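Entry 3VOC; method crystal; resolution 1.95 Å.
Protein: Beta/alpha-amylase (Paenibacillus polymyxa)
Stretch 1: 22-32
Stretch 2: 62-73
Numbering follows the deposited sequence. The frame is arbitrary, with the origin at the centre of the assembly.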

ATOM      1  N   SER A  22       6.786  25.689  12.930  1.00 21.31           N
ATOM      2  CA  SER A  22       7.551  25.292  11.730  1.00 20.62           C
ATOM      3  C   SER A  22       6.662  24.631  10.677  1.00 19.65           C
ATOM      4  O   SER A  22       6.695  24.985   9.492  1.00 19.05           O
ATOM      5  CB  SER A  22       8.679  24.334  12.122  1.00 20.93           C
ATOM      6  OG  SER A  22       9.266  23.721  10.985  1.00 22.81           O
ATOM      7  N   PHE A  23       5.867  23.667  11.117  1.00 18.72           N
ATOM      8  CA  PHE A  23       4.971  22.947  10.223  1.00 17.83           C
ATOM      9  C   PHE A  23       3.966  23.906   9.596  1.00 17.96           C
ATOM     10  O   PHE A  23       3.694  23.817   8.396  1.00 17.62           O
ATOM     11  CB  PHE A  23       4.265  21.826  10.998  1.00 18.00           C
ATOM     12  CG  PHE A  23       3.369  20.974  10.164  1.00 18.23           C
ATOM     13  CD1 PHE A  23       3.801  20.461   8.939  1.00 18.39           C
ATOM     14  CD2 PHE A  23       2.082  20.662  10.612  1.00 19.99           C
ATOM     15  CE1 PHE A  23       2.965  19.651   8.167  1.00 18.23           C
ATOM     16  CE2 PHE A  23       1.230  19.842   9.842  1.00 20.81           C
ATOM     17  CZ  PHE A  23       1.677  19.340   8.626  1.00 19.43           C
ATOM     18  N   LYS A  24       3.441  24.843  10.393  1.00 17.53           N
ATOM     19  CA  LYS A  24       2.521  25.860   9.864  1.00 18.15           C
ATOM     20  C   LYS A  24       3.152  26.743   8.767  1.00 18.08           C
ATOM     21  O   LYS A  24       2.489  27.074   7.789  1.00 18.07           O
ATOM     22  CB  LYS A  24       1.942  26.727  10.989  1.00 18.46           C
ATOM     23  CG  LYS A  24       0.929  26.001  11.870  1.00 19.38           C
ATOM     24  CD  LYS A  24       0.371  26.922  12.928  1.00 23.32           C
ATOM     25  CE  LYS A  24      -0.625  26.184  13.825  1.00 27.40           C
ATOM     26  NZ  LYS A  24      -1.570  27.121  14.509  1.00 28.02           N
ATOM     27  N   LYS A  25       4.420  27.125   8.932  1.00 18.04           N
ATOM     28  CA  LYS A  25       5.161  27.856   7.889  1.00 18.02           C
ATOM     29  C   LYS A  25       5.254  27.037   6.596  1.00 17.67           C
ATOM     30  O   LYS A  25       5.085  27.570   5.485  1.00 16.72           O
ATOM     31  CB  LYS A  25       6.575  28.210   8.360  1.00 18.92           C
ATOM     32  CG  LYS A  25       6.629  29.358   9.368  1.00 21.62           C
ATOM     33  CD  LYS A  25       8.059  29.631   9.853  1.00 22.78           C
ATOM     34  CE  LYS A  25       8.005  30.315  11.200  1.00 27.56           C
ATOM     35  NZ  LYS A  25       9.336  30.465  11.868  1.00 30.67           N
ATOM     36  N   GLN A  26       5.551  25.745   6.743  1.00 16.82           N
ATOM     37  CA  GLN A  26       5.611  24.853   5.582  1.00 16.60           C
ATOM     38  C   GLN A  26       4.260  24.776   4.883  1.00 16.63           C
ATOM     39  O   GLN A  26       4.193  24.820   3.647  1.00 16.62           O
ATOM     40  CB  GLN A  26       6.052  23.449   5.972  1.00 16.07           C
ATOM     41  CG  GLN A  26       7.511  23.309   6.382  1.00 16.40           C
ATOM     42  CD  GLN A  26       7.817  21.880   6.808  1.00 17.61           C
ATOM     43  OE1 GLN A  26       7.118  21.326   7.649  1.00 19.35           O
ATOM     44  NE2 GLN A  26       8.826  21.270   6.202  1.00 19.14           N
ATOM     45  N   LEU A  27       3.193  24.634   5.668  1.00 16.41           N
ATOM     46  CA  LEU A  27       1.843  24.548   5.103  1.00 16.93           C
ATOM     47  C   LEU A  27       1.481  25.805   4.325  1.00 17.09           C
ATOM     48  O   LEU A  27       0.965  25.713   3.215  1.00 17.41           O
ATOM     49  CB  LEU A  27       0.812  24.280   6.200  1.00 16.57           C
ATOM     50  CG  LEU A  27       0.911  22.934   6.928  1.00 16.48           C
ATOM     51  CD1 LEU A  27      -0.126  22.904   8.054  1.00 15.72           C
ATOM     52  CD2 LEU A  27       0.693  21.776   5.938  1.00 16.12           C
ATOM     53  N   GLN A  28       1.759  26.976   4.903  1.00 17.28           N
ATOM     54  CA  GLN A  28       1.463  28.255   4.242  1.00 17.56           C
ATOM     55  C   GLN A  28       2.163  28.365   2.890  1.00 16.58           C
ATOM     56  O   GLN A  28       1.553  28.747   1.889  1.00 16.73           O
ATOM     57  CB  GLN A  28       1.879  29.435   5.122  1.00 18.05           C
ATOM     58  CG  GLN A  28       1.072  29.570   6.378  1.00 22.63           C
ATOM     59  CD  GLN A  28       1.805  30.357   7.463  1.00 28.04           C
ATOM     60  OE1 GLN A  28       2.712  31.164   7.181  1.00 30.37           O
ATOM     61  NE2 GLN A  28       1.408  30.129   8.710  1.00 28.57           N
ATOM     62  N   THR A  29       3.446  28.029   2.868  1.00 15.71           N
ATOM     63  CA  THR A  29       4.215  28.041   1.631  1.00 15.21           C
ATOM     64  C   THR A  29       3.626  27.083   0.576  1.00 14.95           C
ATOM     65  O   THR A  29       3.453  27.472  -0.575  1.00 14.27           O
ATOM     66  CB  THR A  29       5.706  27.770   1.911  1.00 15.40           C
ATOM     67  OG1 THR A  29       6.222  28.840   2.728  1.00 16.29           O
ATOM     68  CG2 THR A  29       6.512  27.701   0.619  1.00 14.63           C
ATOM     69  N   LEU A  30       3.278  25.851   0.972  1.00 15.25           N
ATOM     70  CA  LEU A  30       2.650  24.918   0.017  1.00 14.53           C
ATOM     71  C   LEU A  30       1.351  25.485  -0.542  1.00 15.07           C
ATOM     72  O   LEU A  30       1.110  25.416  -1.751  1.00 14.92           O
ATOM     73  CB  LEU A  30       2.392  23.545   0.644  1.00 14.20           C
ATOM     74  CG  LEU A  30       3.633  22.723   0.993  1.00 13.21           C
ATOM     75  CD1 LEU A  30       3.192  21.365   1.509  1.00 14.20           C
ATOM     76  CD2 LEU A  30       4.554  22.529  -0.219  1.00 13.63           C
ATOM     77  N   LYS A  31       0.516  26.039   0.335  1.00 15.26           N
ATOM     78  CA  LYS A  31      -0.748  26.635  -0.094  1.00 15.85           C
ATOM     79  C   LYS A  31      -0.506  27.779  -1.083  1.00 16.23           C
ATOM     80  O   LYS A  31      -1.212  27.902  -2.097  1.00 15.79           O
ATOM     81  CB  LYS A  31      -1.535  27.140   1.119  1.00 15.97           C
ATOM     82  CG  LYS A  31      -2.862  27.852   0.776  1.00 18.93           C
ATOM     83  CD  LYS A  31      -3.899  26.909   0.208  1.00 21.75           C
ATOM     84  CE  LYS A  31      -5.162  27.673  -0.218  1.00 25.25           C
ATOM     85  NZ  LYS A  31      -6.095  26.735  -0.905  1.00 26.29           N
ATOM     86  N   ASN A  32       0.497  28.604  -0.788  1.00 15.99           N
ATOM     87  CA  ASN A  32       0.844  29.742  -1.645  1.00 17.24           C
ATOM     88  C   ASN A  32       1.288  29.305  -3.057  1.00 17.00           C
ATOM     89  O   ASN A  32       1.247  30.095  -4.006  1.00 17.31           O
ATOM     90  CB  ASN A  32       1.936  30.569  -0.972  1.00 16.94           C
ATOM     91  CG  ASN A  32       2.031  31.966  -1.524  1.00 20.72           C
ATOM     92  OD1 ASN A  32       1.020  32.557  -1.929  1.00 23.04           O
ATOM     93  ND2 ASN A  32       3.250  32.517  -1.543  1.00 21.72           N
ATOM     94  N   THR A  62      -5.276  18.222  16.150  1.00 18.01           N
ATOM     95  CA  THR A  62      -4.340  19.352  16.054  1.00 17.64           C
ATOM     96  C   THR A  62      -3.736  19.476  14.650  1.00 17.39           C
ATOM     97  O   THR A  62      -3.655  20.577  14.083  1.00 17.20           O
ATOM     98  CB  THR A  62      -3.214  19.231  17.095  1.00 18.33           C
ATOM     99  OG1 THR A  62      -3.792  19.121  18.404  1.00 17.90           O
ATOM    100  CG2 THR A  62      -2.297  20.452  17.050  1.00 17.33           C
ATOM    101  N   TYR A  63      -3.270  18.345  14.125  1.00 16.27           N
ATOM    102  CA  TYR A  63      -2.708  18.280  12.787  1.00 16.43           C
ATOM    103  C   TYR A  63      -3.733  18.782  11.773  1.00 16.24           C
ATOM    104  O   TYR A  63      -3.441  19.691  10.983  1.00 16.92           O
ATOM    105  CB  TYR A  63      -2.326  16.831  12.506  1.00 15.56           C
ATOM    106  CG  TYR A  63      -1.462  16.570  11.302  1.00 16.39           C
ATOM    107  CD1 TYR A  63      -0.261  15.874  11.438  1.00 16.38           C
ATOM    108  CD2 TYR A  63      -1.852  16.979  10.013  1.00 16.66           C
ATOM    109  CE1 TYR A  63       0.538  15.588  10.326  1.00 18.07           C
ATOM    110  CE2 TYR A  63      -1.046  16.703   8.890  1.00 15.63           C
ATOM    111  CZ  TYR A  63       0.140  15.999   9.059  1.00 16.98           C
ATOM    112  OH  TYR A  63       0.940  15.688   7.966  1.00 17.26           O
ATOM    113  N   ALA A  64      -4.939  18.217  11.817  1.00 16.60           N
ATOM    114  CA  ALA A  64      -5.992  18.610  10.893  1.00 17.07           C
ATOM    115  C   ALA A  64      -6.353  20.087  11.032  1.00 17.73           C
ATOM    116  O   ALA A  64      -6.583  20.769  10.024  1.00 17.34           O
ATOM    117  CB  ALA A  64      -7.242  17.717  11.044  1.00 17.57           C
ATOM    118  N   ASN A  65      -6.398  20.576  12.274  1.00 18.24           N
ATOM    119  CA  ASN A  65      -6.630  22.009  12.531  1.00 18.93           C
ATOM    120  C   ASN A  65      -5.596  22.908  11.853  1.00 18.41           C
ATOM    121  O   ASN A  65      -5.954  23.927  11.275  1.00 18.44           O
ATOM    122  CB  ASN A  65      -6.625  22.302  14.031  1.00 19.30           C
ATOM    123  CG  ASN A  65      -7.896  21.855  14.718  1.00 22.91           C
ATOM    124  OD1 ASN A  65      -8.870  21.498  14.064  1.00 25.63           O
ATOM    125  ND2 ASN A  65      -7.885  21.853  16.059  1.00 25.17           N
ATOM    126  N   ALA A  66      -4.316  22.539  11.949  1.00 18.40           N
ATOM    127  CA  ALA A  66      -3.236  23.302  11.299  1.00 17.53           C
ATOM    128  C   ALA A  66      -3.418  23.322   9.768  1.00 17.33           C
ATOM    129  O   ALA A  66      -3.311  24.382   9.113  1.00 16.38           O
ATOM    130  CB  ALA A  66      -1.854  22.741  11.687  1.00 17.90           C
ATOM    131  N   VAL A  67      -3.723  22.156   9.208  1.00 17.08           N
ATOM    132  CA  VAL A  67      -3.933  22.024   7.757  1.00 17.26           C
ATOM    133  C   VAL A  67      -5.120  22.908   7.316  1.00 17.72           C
ATOM    134  O   VAL A  67      -5.005  23.680   6.361  1.00 16.92           O
ATOM    135  CB  VAL A  67      -4.086  20.533   7.324  1.00 17.53           C
ATOM    136  CG1 VAL A  67      -4.578  20.405   5.863  1.00 15.61           C
ATOM    137  CG2 VAL A  67      -2.762  19.787   7.506  1.00 17.03           C
ATOM    138  N   LYS A  68      -6.228  22.817   8.055  1.00 18.27           N
ATOM    139  CA  LYS A  68      -7.425  23.636   7.807  1.00 19.13           C
ATOM    140  C   LYS A  68      -7.136  25.140   7.885  1.00 19.28           C
ATOM    141  O   LYS A  68      -7.558  25.907   7.023  1.00 18.71           O
ATOM    142  CB  LYS A  68      -8.497  23.301   8.845  1.00 19.59           C
ATOM    143  CG  LYS A  68      -9.770  24.110   8.679  1.00 22.58           C
ATOM    144  CD  LYS A  68     -10.779  23.748   9.745  1.00 27.23           C
ATOM    145  CE  LYS A  68     -12.044  24.549   9.533  1.00 29.15           C
ATOM    146  NZ  LYS A  68     -11.907  25.947  10.065  1.00 32.08           N
ATOM    147  N   GLU A  69      -6.408  25.544   8.924  1.00 19.68           N
ATOM    148  CA  GLU A  69      -6.073  26.951   9.155  1.00 20.67           C
ATOM    149  C   GLU A  69      -5.217  27.533   8.023  1.00 20.05           C
ATOM    150  O   GLU A  69      -5.347  28.719   7.689  1.00 19.47           O
ATOM    151  CB  GLU A  69      -5.407  27.115  10.535  1.00 20.94           C
ATOM    152  CG  GLU A  69      -4.830  28.512  10.826  1.00 26.67           C
ATOM    153  CD  GLU A  69      -3.990  28.563  12.113  1.00 31.96           C
ATOM    154  OE1 GLU A  69      -3.100  27.705  12.302  1.00 32.90           O
ATOM    155  OE2 GLU A  69      -4.222  29.481  12.934  1.00 36.57           O
ATOM    156  N   ALA A  70      -4.377  26.697   7.407  1.00 19.51           N
ATOM    157  CA  ALA A  70      -3.568  27.122   6.255  1.00 18.79           C
ATOM    158  C   ALA A  70      -4.349  27.154   4.936  1.00 18.40           C
ATOM    159  O   ALA A  70      -3.798  27.505   3.893  1.00 18.26           O
ATOM    160  CB  ALA A  70      -2.322  26.249   6.123  1.00 19.50           C
ATOM    161  N   GLY A  71      -5.628  26.791   4.987  1.00 17.38           N
ATOM    162  CA  GLY A  71      -6.478  26.795   3.808  1.00 16.95           C
ATOM    163  C   GLY A  71      -6.299  25.585   2.902  1.00 16.62           C
ATOM    164  O   GLY A  71      -6.717  25.619   1.758  1.00 16.79           O
ATOM    165  N   LEU A  72      -5.667  24.529   3.412  1.00 16.30           N
ATOM    166  CA  LEU A  72      -5.478  23.291   2.670  1.00 16.46           C
ATOM    167  C   LEU A  72      -6.542  22.238   2.989  1.00 16.77           C
ATOM    168  O   LEU A  72      -7.152  22.264   4.064  1.00 16.38           O
ATOM    169  CB  LEU A  72      -4.100  22.702   2.976  1.00 16.21           C
ATOM    170  CG  LEU A  72      -2.939  23.568   2.490  1.00 15.65           C
ATOM    171  CD1 LEU A  72      -1.656  23.298   3.280  1.00 15.40           C
ATOM    172  CD2 LEU A  72      -2.741  23.353   0.988  1.00 15.62           C
ATOM    173  N   LYS A  73      -6.756  21.324   2.043  1.00 16.34           N
ATOM    174  CA  LYS A  73      -7.501  20.096   2.315  1.00 16.85           C
ATOM    175  C   LYS A  73      -6.628  19.083   3.043  1.00 16.49           C
ATOM    176  O   LYS A  73      -5.392  19.162   3.004  1.00 15.66           O
ATOM    177  CB  LYS A  73      -8.033  19.457   1.025  1.00 16.75           C
ATOM    178  CG  LYS A  73      -9.001  20.312   0.237  1.00 19.67           C
ATOM    179  CD  LYS A  73      -9.952  21.080   1.116  1.00 23.84           C
ATOM    180  CE  LYS A  73     -10.896  21.927   0.261  1.00 28.02           C
ATOM    181  NZ  LYS A  73     -11.847  21.033  -0.433  1.00 30.18           N
TER

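This is a mainly apolar contact centred on Leu27, in which an aromatic pair closes one end and two lysines reach across, Lys24 to a glutamate of the second helix and Lys31 to a carbonyl in the turn that follows it. The helices run in broadly the same direction, their axes crossing at -39° and approaching to 9.6 Å.

Ala66 and Ala70, four residues apart, both point toward the first helix; Gln28 CA and Ala70 CA are 5.5 Å apart, and Leu27 packs against both methyls. Its CB lies 3.7 Å from Ala70 CB, its CD1 reaches 4.0 Å from Ala66 CB and 4.1 Å from Val67 CG2, and its CD2 sits 3.9 Å from Leu72 CD1. Four side chains thus pack on one leucine, whose CD1 also lies 3.7 Å from Ala66 O.

One turn earlier, Phe23 directs its edge toward the face of Tyr63, with ring centroids 5.1 Å apart and planes at 62°; the closest atoms, Phe23 CZ and Tyr63 CZ, are 3.7 Å apart.

A salt bridge joins the two helices directly. The CA-to-CB bond of Lys24 points sideways, yet its extended chain carries NZ to 2.7 Å from Glu69 OE1, a hydrogen-bonded salt bridge, while its CE passes 4.2 Å from Ala66 CB.

The second helix ends in a Schellman motif, with Gly71 N bonded to Lys68 O and Leu72 N to Val67 O. Gly71 has a phi of 80°, which favours glycine, and an ideal CB there would lie a tight 3.4 Å from Lys31 CE. The turn also presents a carbonyl: Lys31 NZ donates a hydrogen bond to Gly71 O at 3.0 Å, while Lys31 CD packs 3.8 Å from Leu72 CD2. This lysine therefore combines aliphatic packing with a polar tether.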